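OxyR (Porphyromonas gingivalis, PDB 3HO7) probably acts as a redox-sensitive LysR-family transcriptional activator that binds DNA, the present chain being its regulatory domain. Local coordinates at residues L86-R91 with S172-R178; M63-K69 with R187-V193; A16-A22 with E46-C52. Residue numbers count along the deposited sequence, not the author numbering.

Contact 1: residues L86-R91 with S172-R178; sequences LGYVSR and SQKELVR
Antiparallel backbone pairing sets the frame. Residues 86-89 are extended, and the facing strand is only Val-177 and Arg-178, entered from helix 171-174 through a type I turn from Lys-174 to Val-177. Gly-87 and Arg-178 form a hydrogen-bonded pair (CA to CA 4.7 Å): Gly-87 N gives to Arg-178 O at 2.7 Å, Arg-178 N to Gly-87 O at 2.8 Å. Tyr-88 and Val-177 are the non-hydrogen-bonded pair (CA to CA 4.8 Å), after which Val-89 N reaches Leu-176 O at 2.9 Å.

Apolar packing accompanies this register. Leu-176 (chi1 m, chi2 t) aims its CB at the strand, placing it over the face of the Tyr-88 ring as a CH-pi contact, 4.2 Å from the centroid; Tyr-88 has chi1 t and chi2 54°. Leu-86 CD1 meets Val-177 CG1 at 3.6 Å.

Charge closes the exposed end. Arg-91 (chi1 m, chi2 and chi3 t) makes a salt bridge, NH2 to Glu-175 OE1 at 2.6 Å, while Leu-176 CD2 covers one face of its guanidinium. Arg-178 NH1 folds back onto Glu-175 O at 2.6 Å.

In this LysR regulatory domain, of periplasmic-binding-protein type alpha/beta fold, the short pairing joins the helix-to-strand turn to the end of strand 75-89. Strand 158-162 pairs with the other edge of that strand, through Leu-86 and Tyr-88, and helix 145-153 packs against Tyr-88, whose OH bonds Glu-153.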
loop_
_atom_site.group_PDB
_atom_site.type_symbol
_atom_site.label_atom_id
_atom_site.label_comp_id
_atom_site.label_asym_id
_atom_site.label_seq_id
_atom_site.Cartn_x
_atom_site.Cartn_y
_atom_site.Cartn_z
ATOM N N LEU A 86 -16.058 5.506 2.809
ATOM C CA LEU A 86 -17.108 4.763 2.132
ATOM C C LEU A 86 -16.946 3.277 2.396
ATOM O O LEU A 86 -15.828 2.771 2.511
ATOM C CB LEU A 86 -17.093 5.032 0.625
ATOM C CG LEU A 86 -17.470 6.439 0.148
ATOM C CD1 LEU A 86 -17.441 6.499 -1.371
ATOM C CD2 LEU A 86 -18.836 6.841 0.678
ATOM N N GLY A 87 -18.073 2.585 2.511
ATOM C CA GLY A 87 -18.059 1.141 2.638
ATOM C C GLY A 87 -17.610 0.497 1.343
ATOM O O GLY A 87 -18.029 0.891 0.254
ATOM N N TYR A 88 -16.734 -0.491 1.462
ATOM C CA TYR A 88 -16.328 -1.283 0.322
ATOM C C TYR A 88 -16.766 -2.697 0.673
ATOM O O TYR A 88 -16.163 -3.346 1.523
ATOM C CB TYR A 88 -14.813 -1.186 0.131
ATOM C CG TYR A 88 -14.321 -1.447 -1.276
ATOM C CD1 TYR A 88 -14.838 -0.746 -2.358
ATOM C CD2 TYR A 88 -13.316 -2.374 -1.516
ATOM C CE1 TYR A 88 -14.382 -0.978 -3.648
ATOM C CE2 TYR A 88 -12.852 -2.614 -2.795
ATOM C CZ TYR A 88 -13.386 -1.913 -3.858
ATOM O OH TYR A 88 -12.916 -2.155 -5.125
ATOM N N VAL A 89 -17.841 -3.151 0.041
ATOM C CA VAL A 89 -18.528 -4.369 0.462
ATOM C C VAL A 89 -18.415 -5.471 -0.585
ATOM O O VAL A 89 -18.793 -5.278 -1.734
ATOM C CB VAL A 89 -20.024 -4.089 0.713
ATOM C CG1 VAL A 89 -20.708 -5.321 1.294
ATOM C CG2 VAL A 89 -20.194 -2.888 1.633
ATOM N N SER A 90 -17.911 -6.635 -0.183
ATOM C CA SER A 90 -17.763 -7.746 -1.115
ATOM C C SER A 90 -19.134 -8.239 -1.565
ATOM O O SER A 90 -20.122 -8.085 -0.849
ATOM C CB SER A 90 -16.985 -8.898 -0.482
ATOM O OG SER A 90 -17.863 -9.940 -0.094
ATOM N N ARG A 91 -19.183 -8.840 -2.747
ATOM C CA ARG A 91 -20.435 -9.328 -3.308
ATOM C C ARG A 91 -21.001 -10.501 -2.504
ATOM O O ARG A 91 -22.139 -10.921 -2.723
ATOM C CB ARG A 91 -20.233 -9.719 -4.776
ATOM C CG ARG A 91 -19.647 -8.599 -5.623
ATOM C CD ARG A 91 -19.215 -9.090 -6.994
ATOM N NE ARG A 91 -18.532 -8.042 -7.746
ATOM C CZ ARG A 91 -19.152 -7.155 -8.516
ATOM N NH1 ARG A 91 -20.472 -7.193 -8.644
ATOM N NH2 ARG A 91 -18.450 -6.233 -9.163
ATOM N N SER A 172 -16.380 -2.196 -12.184
ATOM C CA SER A 172 -16.645 -3.341 -11.317
ATOM C C SER A 172 -16.381 -3.021 -9.848
ATOM O O SER A 172 -17.127 -3.453 -8.964
ATOM C CB SER A 172 -15.806 -4.543 -11.748
ATOM O OG SER A 172 -16.172 -5.699 -11.019
ATOM N N GLN A 173 -15.313 -2.273 -9.590
ATOM C CA GLN A 173 -14.967 -1.875 -8.232
ATOM C C GLN A 173 -16.008 -0.933 -7.649
ATOM O O GLN A 173 -16.363 -1.040 -6.478
ATOM C CB GLN A 173 -13.608 -1.178 -8.209
ATOM C CG GLN A 173 -12.420 -2.077 -8.478
ATOM C CD GLN A 173 -11.123 -1.294 -8.509
ATOM O OE1 GLN A 173 -11.012 -0.283 -9.204
ATOM N NE2 GLN A 173 -10.136 -1.751 -7.748
ATOM N N LYS A 174 -16.491 -0.002 -8.467
ATOM C CA LYS A 174 -17.452 0.987 -7.994
ATOM C C LYS A 174 -18.724 0.329 -7.466
ATOM O O LYS A 174 -19.362 0.843 -6.549
ATOM C CB LYS A 174 -17.778 2.002 -9.092
ATOM C CG LYS A 174 -16.698 3.056 -9.304
ATOM C CD LYS A 174 -17.113 4.079 -10.358
ATOM C CE LYS A 174 -16.043 5.145 -10.551
ATOM N NZ LYS A 174 -16.397 6.112 -11.629
ATOM N N GLU A 175 -19.077 -0.815 -8.042
ATOM C CA GLU A 175 -20.257 -1.564 -7.617
ATOM C C GLU A 175 -20.191 -1.983 -6.151
ATOM O O GLU A 175 -21.224 -2.201 -5.515
ATOM C CB GLU A 175 -20.440 -2.808 -8.491
ATOM C CG GLU A 175 -20.872 -2.505 -9.918
ATOM C CD GLU A 175 -20.846 -3.735 -10.799
ATOM O OE1 GLU A 175 -20.072 -4.669 -10.499
ATOM O OE2 GLU A 175 -21.596 -3.767 -11.797
ATOM N N LEU A 176 -18.978 -2.107 -5.623
ATOM C CA LEU A 176 -18.798 -2.565 -4.249
ATOM C C LEU A 176 -18.970 -1.422 -3.261
ATOM O O LEU A 176 -19.083 -1.645 -2.060
ATOM C CB LEU A 176 -17.419 -3.207 -4.066
ATOM C CG LEU A 176 -17.004 -4.247 -5.105
ATOM C CD1 LEU A 176 -15.684 -4.895 -4.700
ATOM C CD2 LEU A 176 -18.094 -5.297 -5.285
ATOM N N VAL A 177 -18.995 -0.196 -3.772
ATOM C CA VAL A 177 -19.057 0.977 -2.914
ATOM C C VAL A 177 -20.447 1.205 -2.329
ATOM O O VAL A 177 -21.442 1.235 -3.050
ATOM C CB VAL A 177 -18.603 2.247 -3.660
ATOM C CG1 VAL A 177 -18.794 3.469 -2.777
ATOM C CG2 VAL A 177 -17.150 2.108 -4.088
ATOM N N ARG A 178 -20.499 1.357 -1.012
ATOM C CA ARG A 178 -21.725 1.718 -0.319
ATOM C C ARG A 178 -21.412 2.869 0.623
ATOM O O ARG A 178 -20.638 2.710 1.564
ATOM C CB ARG A 178 -22.262 0.536 0.491
ATOM C CG ARG A 178 -22.572 -0.707 -0.320
ATOM C CD ARG A 178 -23.826 -0.530 -1.155
ATOM N NE ARG A 178 -24.200 -1.766 -1.837
ATOM C CZ ARG A 178 -23.642 -2.188 -2.967
ATOM N NH1 ARG A 178 -22.681 -1.473 -3.539
ATOM N NH2 ARG A 178 -24.042 -3.322 -3.527
#

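Contact 2: residues M63-K69 with R187-V193; sequences MAIIASK and REVRLAV
The sheet of one of the two alpha/beta lobes of the LysR regulatory domain, a periplasmic-binding-protein type fold, here joins strand 63-66 to antiparallel strand 184-194. The axes of 63-66 and 187-193 approach to 4.5 Å, with 155° between their N-to-C directions. Ala-64/Ala-192 and Ile-66/Arg-190 are hydrogen-bonded pairs, flanking the non-hydrogen-bonded pair Ile-65/Leu-191 (CA to CA 4.6 Å). Ala-64 N to Ala-192 O is 2.7 Å and Ala-192 N to Ala-64 O 2.6 Å; Ile-66 N to Arg-190 O is 2.9 Å and Arg-190 N to Ile-66 O 2.8 Å.

On the face of Ile-65 and Leu-191, Ile-65 (m, t) sets CG2 3.8 Å from Val-189 CG1, and Leu-191 (t, t) brings CD2 to 3.5 Å from Met-63 CB; helix 200-211 packs on Met-63 and Leu-191. On the other face Ile-66 (p, t) touches Ala-192, CD1 to CB 3.8 Å.

The regular strand ends at Ile-66, but Ala-67 stays close (Ala-67 CA to Val-189 CA 4.4 Å); the backbones separate from Ser-68 on. A water bridges Ala-67 O (2.7 Å) and Glu-188 N (3.0 Å), and Ala-67 CB rests 3.7 Å from Arg-187 CD. Lys-69 (chi4 p) turns NZ to Glu-188 OE2 at 2.8 Å, and Arg-190 NH1 reaches Glu-188 OE1 at 2.7 Å.

Arg-190 also pairs through NE with Asp-77. The 4.4 Å between Lys-69 NZ and Arg-190 NH1 brings like charges together, offset by the shared carboxylate of Glu-188: an apolar, backbone-bonded centre gives way to an ionic network where the loop after strand 63-66 leaves strand 184-194.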
loop_
_atom_site.group_PDB
_atom_site.type_symbol
_atom_site.label_atom_id
_atom_site.label_comp_id
_atom_site.label_asym_id
_atom_site.label_seq_id
_atom_site.Cartn_x
_atom_site.Cartn_y
_atom_site.Cartn_z
ATOM N N MET A 63 7.320 19.447 5.944
ATOM C CA MET A 63 5.868 19.435 6.063
ATOM C C MET A 63 5.360 18.003 6.064
ATOM O O MET A 63 6.054 17.087 5.622
ATOM C CB MET A 63 5.227 20.203 4.904
ATOM C CG MET A 63 5.832 21.571 4.646
ATOM S SD MET A 63 5.154 22.386 3.185
ATOM C CE MET A 63 6.089 23.917 3.217
ATOM N N ALA A 64 4.141 17.813 6.555
ATOM C CA ALA A 64 3.528 16.495 6.551
ATOM C C ALA A 64 2.041 16.570 6.235
ATOM O O ALA A 64 1.309 17.370 6.821
ATOM C CB ALA A 64 3.754 15.796 7.885
ATOM N N ILE A 65 1.608 15.732 5.301
ATOM C CA ILE A 65 0.201 15.603 4.963
ATOM C C ILE A 65 -0.385 14.464 5.785
ATOM O O ILE A 65 0.014 13.310 5.636
ATOM C CB ILE A 65 0.014 15.314 3.464
ATOM C CG1 ILE A 65 0.782 16.343 2.629
ATOM C CG2 ILE A 65 -1.462 15.308 3.100
ATOM C CD1 ILE A 65 0.812 16.033 1.147
ATOM N N ILE A 66 -1.320 14.800 6.667
ATOM C CA ILE A 66 -1.868 13.829 7.604
ATOM C C ILE A 66 -3.393 13.812 7.570
ATOM O O ILE A 66 -4.016 14.676 6.952
ATOM C CB ILE A 66 -1.393 14.119 9.037
ATOM C CG1 ILE A 66 -1.836 15.520 9.466
ATOM C CG2 ILE A 66 0.123 13.983 9.131
ATOM C CD1 ILE A 66 -1.398 15.904 10.868
ATOM N N ALA A 67 -3.985 12.823 8.236
ATOM C CA ALA A 67 -5.436 12.663 8.259
ATOM C C ALA A 67 -5.999 12.946 9.650
ATOM O O ALA A 67 -6.895 12.246 10.122
ATOM C CB ALA A 67 -5.817 11.261 7.806
ATOM N N SER A 68 -5.466 13.974 10.299
ATOM C CA SER A 68 -5.888 14.340 11.645
ATOM C C SER A 68 -5.122 15.567 12.127
ATOM O O SER A 68 -4.117 15.952 11.531
ATOM C CB SER A 68 -5.645 13.176 12.607
ATOM O OG SER A 68 -4.263 12.867 12.681
ATOM N N LYS A 69 -5.602 16.178 13.206
ATOM C CA LYS A 69 -4.868 17.261 13.843
ATOM C C LYS A 69 -3.638 16.682 14.528
ATOM O O LYS A 69 -3.682 15.575 15.065
ATOM C CB LYS A 69 -5.748 18.001 14.854
ATOM C CG LYS A 69 -6.873 18.807 14.220
ATOM C CD LYS A 69 -7.762 19.459 15.268
ATOM C CE LYS A 69 -8.935 20.175 14.619
ATOM N NZ LYS A 69 -9.810 19.221 13.880
ATOM N N ARG A 187 -12.957 12.055 7.309
ATOM C CA ARG A 187 -11.690 12.390 7.936
ATOM C C ARG A 187 -11.241 13.738 7.396
ATOM O O ARG A 187 -11.701 14.178 6.343
ATOM C CB ARG A 187 -10.628 11.327 7.652
ATOM C CG ARG A 187 -10.076 11.352 6.242
ATOM C CD ARG A 187 -8.989 10.313 6.087
ATOM N NE ARG A 187 -8.546 10.189 4.706
ATOM C CZ ARG A 187 -7.621 9.326 4.303
ATOM N NH1 ARG A 187 -7.049 8.516 5.184
ATOM N NH2 ARG A 187 -7.272 9.272 3.025
ATOM N N GLU A 188 -10.352 14.396 8.127
ATOM C CA GLU A 188 -9.815 15.671 7.680
ATOM C C GLU A 188 -8.372 15.491 7.246
ATOM O O GLU A 188 -7.545 14.991 8.007
ATOM C CB GLU A 188 -9.917 16.722 8.786
ATOM C CG GLU A 188 -9.136 16.382 10.041
ATOM C CD GLU A 188 -9.338 17.397 11.147
ATOM O OE1 GLU A 188 -9.336 18.611 10.852
ATOM O OE2 GLU A 188 -9.502 16.979 12.314
ATOM N N VAL A 189 -8.082 15.877 6.009
ATOM C CA VAL A 189 -6.723 15.851 5.499
ATOM C C VAL A 189 -6.106 17.221 5.745
ATOM O O VAL A 189 -6.656 18.237 5.326
ATOM C CB VAL A 189 -6.695 15.515 3.995
ATOM C CG1 VAL A 189 -5.265 15.486 3.482
ATOM C CG2 VAL A 189 -7.383 14.179 3.739
ATOM N N ARG A 190 -4.977 17.246 6.443
ATOM C CA ARG A 190 -4.377 18.502 6.870
ATOM C C ARG A 190 -2.895 18.544 6.538
ATOM O O ARG A 190 -2.262 17.507 6.355
ATOM C CB ARG A 190 -4.584 18.702 8.374
ATOM C CG ARG A 190 -6.036 18.537 8.817
ATOM C CD ARG A 190 -6.207 18.761 10.313
ATOM N NE ARG A 190 -5.941 20.146 10.689
ATOM C CZ ARG A 190 -6.844 21.117 10.635
ATOM N NH1 ARG A 190 -8.076 20.858 10.219
ATOM N NH2 ARG A 190 -6.513 22.347 10.996
ATOM N N LEU A 191 -2.345 19.750 6.451
ATOM C CA LEU A 191 -0.917 19.915 6.217
ATOM C C LEU A 191 -0.251 20.375 7.503
ATOM O O LEU A 191 -0.538 21.462 8.007
ATOM C CB LEU A 191 -0.658 20.930 5.102
ATOM C CG LEU A 191 0.702 20.796 4.408
ATOM C CD1 LEU A 191 1.024 22.052 3.611
ATOM C CD2 LEU A 191 1.797 20.512 5.418
ATOM N N ALA A 192 0.635 19.543 8.038
ATOM C CA ALA A 192 1.269 19.833 9.319
ATOM C C ALA A 192 2.724 20.263 9.166
ATOM O O ALA A 192 3.405 19.876 8.214
ATOM C CB ALA A 192 1.164 18.627 10.241
ATOM N N VAL A 193 3.172 21.132 10.057
ATOM C CA VAL A 193 4.561 21.574 10.125
ATOM C C VAL A 193 4.956 21.872 11.567
ATOM O O VAL A 193 4.177 21.723 12.447
ATOM C CB VAL A 193 4.807 22.858 9.323
ATOM C CG1 VAL A 193 4.242 22.739 7.977
ATOM C CG2 VAL A 193 4.177 24.019 9.979
HETATM O O HOH W 1 -9.499 12.806 10.512
#

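Contact 3: residues A16-A22 with E46-C52; sequences AVLPTIA and EMQTSRC
Side chains from two strand ends and from the loops and helix starts that follow them pack together here. Ala-16 directs CB toward the other segment, where it lies 3.7 Å from Cys-52 SG and 3.9 Å from Met-47 SD; Cys-52 is m, and Met-47 runs m, t, t. Leu-18 starts away but its m, p rotamer returns CD1 to 4.0 Å from Cys-52 SG. Glu-46 (m, t, chi3 40°) leans across toward 16-22, its CD 3.5 Å from Ala-22 CB and its OE1 3.3 Å from Pro-19 CA. A water donates to both Glu-46 OE1 (2.5 Å) and Pro-19 O (2.8 Å); Glu-46 OE2 instead bonds Ser-144 N of the second subunit, across the subunit interface.

The backbone register is a parallel bridge between Val-17 and Glu-46, CA to CA 4.7 Å. Met-47 N donates to Val-17 O at 3.0 Å, and Val-17 O also receives a CA-H...O contact from Glu-46 CA at 3.1 Å. A second such contact joins Leu-18 CA to Met-47 O at 3.4 Å.

Beyond the bridge each segment leads into a helix, with Ile-21 and Gln-48 at the N-cap positions. Strand 11-17, helix 22-36 and strand 40-46 follow in order and the strands pair in parallel, a beta-alpha-beta crossover. Helix 49-58 leads on to strand 63-66, which pairs parallel with strand 11-17 too, as in periplasmic-binding-protein type alpha/beta domains.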
loop_
_atom_site.group_PDB
_atom_site.type_symbol
_atom_site.label_atom_id
_atom_site.label_comp_id
_atom_site.label_asym_id
_atom_site.label_seq_id
_atom_site.Cartn_x
_atom_site.Cartn_y
_atom_site.Cartn_z
ATOM N N ALA A 16 6.305 14.600 3.927
ATOM C CA ALA A 16 5.804 13.262 4.179
ATOM C C ALA A 16 4.322 13.192 3.842
ATOM O O ALA A 16 3.625 14.208 3.831
ATOM C CB ALA A 16 6.037 12.870 5.629
ATOM N N VAL A 17 3.845 11.988 3.557
ATOM C CA VAL A 17 2.446 11.786 3.230
ATOM C C VAL A 17 1.993 10.435 3.754
ATOM O O VAL A 17 2.735 9.455 3.690
ATOM C CB VAL A 17 2.209 11.848 1.709
ATOM C CG1 VAL A 17 0.722 11.748 1.394
ATOM C CG2 VAL A 17 2.800 13.126 1.136
ATOM N N LEU A 18 0.775 10.389 4.281
ATOM C CA LEU A 18 0.212 9.139 4.763
ATOM C C LEU A 18 0.013 8.145 3.629
ATOM O O LEU A 18 -0.278 8.529 2.494
ATOM C CB LEU A 18 -1.112 9.380 5.486
ATOM C CG LEU A 18 -0.983 9.845 6.937
ATOM C CD1 LEU A 18 -0.045 11.035 7.035
ATOM C CD2 LEU A 18 -2.352 10.168 7.524
ATOM N N PRO A 19 0.169 6.852 3.937
ATOM C CA PRO A 19 -0.029 5.799 2.954
ATOM C C PRO A 19 -1.482 5.734 2.517
ATOM O O PRO A 19 -1.780 5.244 1.429
ATOM C CB PRO A 19 0.339 4.522 3.719
ATOM C CG PRO A 19 1.063 4.978 4.946
ATOM C CD PRO A 19 0.508 6.319 5.264
ATOM N N THR A 20 -2.380 6.218 3.370
ATOM C CA THR A 20 -3.804 6.226 3.059
ATOM C C THR A 20 -4.222 7.512 2.349
ATOM O O THR A 20 -5.411 7.740 2.105
ATOM C CB THR A 20 -4.661 6.029 4.327
ATOM O OG1 THR A 20 -4.195 6.903 5.365
ATOM C CG2 THR A 20 -4.562 4.587 4.810
ATOM N N ILE A 21 -3.241 8.348 2.021
ATOM C CA ILE A 21 -3.485 9.577 1.272
ATOM C C ILE A 21 -2.676 9.575 -0.022
ATOM O O ILE A 21 -3.189 9.904 -1.091
ATOM C CB ILE A 21 -3.087 10.831 2.086
ATOM C CG1 ILE A 21 -3.935 10.960 3.354
ATOM C CG2 ILE A 21 -3.214 12.092 1.238
ATOM C CD1 ILE A 21 -3.624 12.206 4.154
ATOM N N ALA A 22 -1.410 9.185 0.088
ATOM C CA ALA A 22 -0.456 9.283 -1.017
ATOM C C ALA A 22 -1.007 8.868 -2.379
ATOM O O ALA A 22 -0.860 9.601 -3.359
ATOM C CB ALA A 22 0.800 8.490 -0.694
ATOM N N GLU A 46 6.501 8.549 2.212
ATOM C CA GLU A 46 5.326 8.033 2.899
ATOM C C GLU A 46 5.691 7.592 4.312
ATOM O O GLU A 46 6.630 6.821 4.512
ATOM C CB GLU A 46 4.704 6.865 2.128
ATOM C CG GLU A 46 4.081 7.249 0.794
ATOM C CD GLU A 46 3.277 6.121 0.170
ATOM O OE1 GLU A 46 2.569 5.401 0.910
ATOM O OE2 GLU A 46 3.349 5.955 -1.065
ATOM N N MET A 47 4.946 8.102 5.286
ATOM C CA MET A 47 5.095 7.696 6.676
ATOM C C MET A 47 3.722 7.634 7.311
ATOM O O MET A 47 2.799 8.321 6.877
ATOM C CB MET A 47 5.908 8.717 7.463
ATOM C CG MET A 47 7.242 9.101 6.876
ATOM S SD MET A 47 7.955 10.408 7.890
ATOM C CE MET A 47 9.473 10.737 7.000
ATOM N N GLN A 48 3.589 6.824 8.352
ATOM C CA GLN A 48 2.409 6.898 9.193
ATOM C C GLN A 48 2.559 8.099 10.123
ATOM O O GLN A 48 3.647 8.669 10.243
ATOM C CB GLN A 48 2.212 5.599 9.974
ATOM C CG GLN A 48 1.572 4.493 9.144
ATOM C CD GLN A 48 1.813 3.115 9.718
ATOM O OE1 GLN A 48 2.787 2.891 10.437
ATOM N NE2 GLN A 48 0.930 2.178 9.396
ATOM N N THR A 49 1.468 8.482 10.773
ATOM C CA THR A 49 1.418 9.723 11.546
ATOM C C THR A 49 2.564 9.879 12.540
ATOM O O THR A 49 3.181 10.939 12.625
ATOM C CB THR A 49 0.080 9.858 12.292
ATOM O OG1 THR A 49 -1.000 9.745 11.356
ATOM C CG2 THR A 49 -0.001 11.202 13.003
ATOM N N SER A 50 2.842 8.823 13.296
ATOM C CA SER A 50 3.887 8.874 14.310
ATOM C C SER A 50 5.202 9.369 13.721
ATOM O O SER A 50 5.808 10.309 14.235
ATOM C CB SER A 50 4.071 7.501 14.954
ATOM O OG SER A 50 2.824 6.984 15.382
ATOM N N ARG A 51 5.638 8.731 12.637
ATOM C CA ARG A 51 6.868 9.126 11.962
ATOM C C ARG A 51 6.799 10.571 11.482
ATOM O O ARG A 51 7.766 11.320 11.607
ATOM C CB ARG A 51 7.164 8.193 10.784
ATOM C CG ARG A 51 7.536 6.782 11.199
ATOM C CD ARG A 51 8.058 5.974 10.022
ATOM N NE ARG A 51 7.005 5.652 9.063
ATOM C CZ ARG A 51 6.205 4.596 9.163
ATOM N NH1 ARG A 51 6.338 3.755 10.183
ATOM N NH2 ARG A 51 5.273 4.379 8.246
ATOM N N CYS A 52 5.650 10.957 10.935
ATOM C CA CYS A 52 5.450 12.322 10.459
ATOM C C CYS A 52 5.702 13.339 11.562
ATOM O O CYS A 52 6.475 14.280 11.387
ATOM C CB CYS A 52 4.032 12.505 9.917
ATOM S SG CYS A 52 3.721 11.717 8.329
HETATM O O HOH W 2 0.541 4.197 0.242
#

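Contacts 2 and 3 are neighbours, their centres 9 Å apart, because strand 63-66 lies between strands 11-17 and 184-194 in one mixed sheet. They touch directly: Ile-65 N lies 2.9 Å from Ala-16 O, and Arg-187 NH2 lies 2.6 Å from Thr-20 O, both probable hydrogen bonds. Contact 1 is remote, 27 Å from contact 2 and 25 Å from contact 3 between centres, across the chain's centre from both. Strand 75-89 spans the gap, pairing with 184-194 and, at its far end, with 177-178, consistent with the crossover strands that link the two lobes of LysR regulatory domains. Along the chain contact 3 closes first, and contact 1 nests within the loop closed by contact 2.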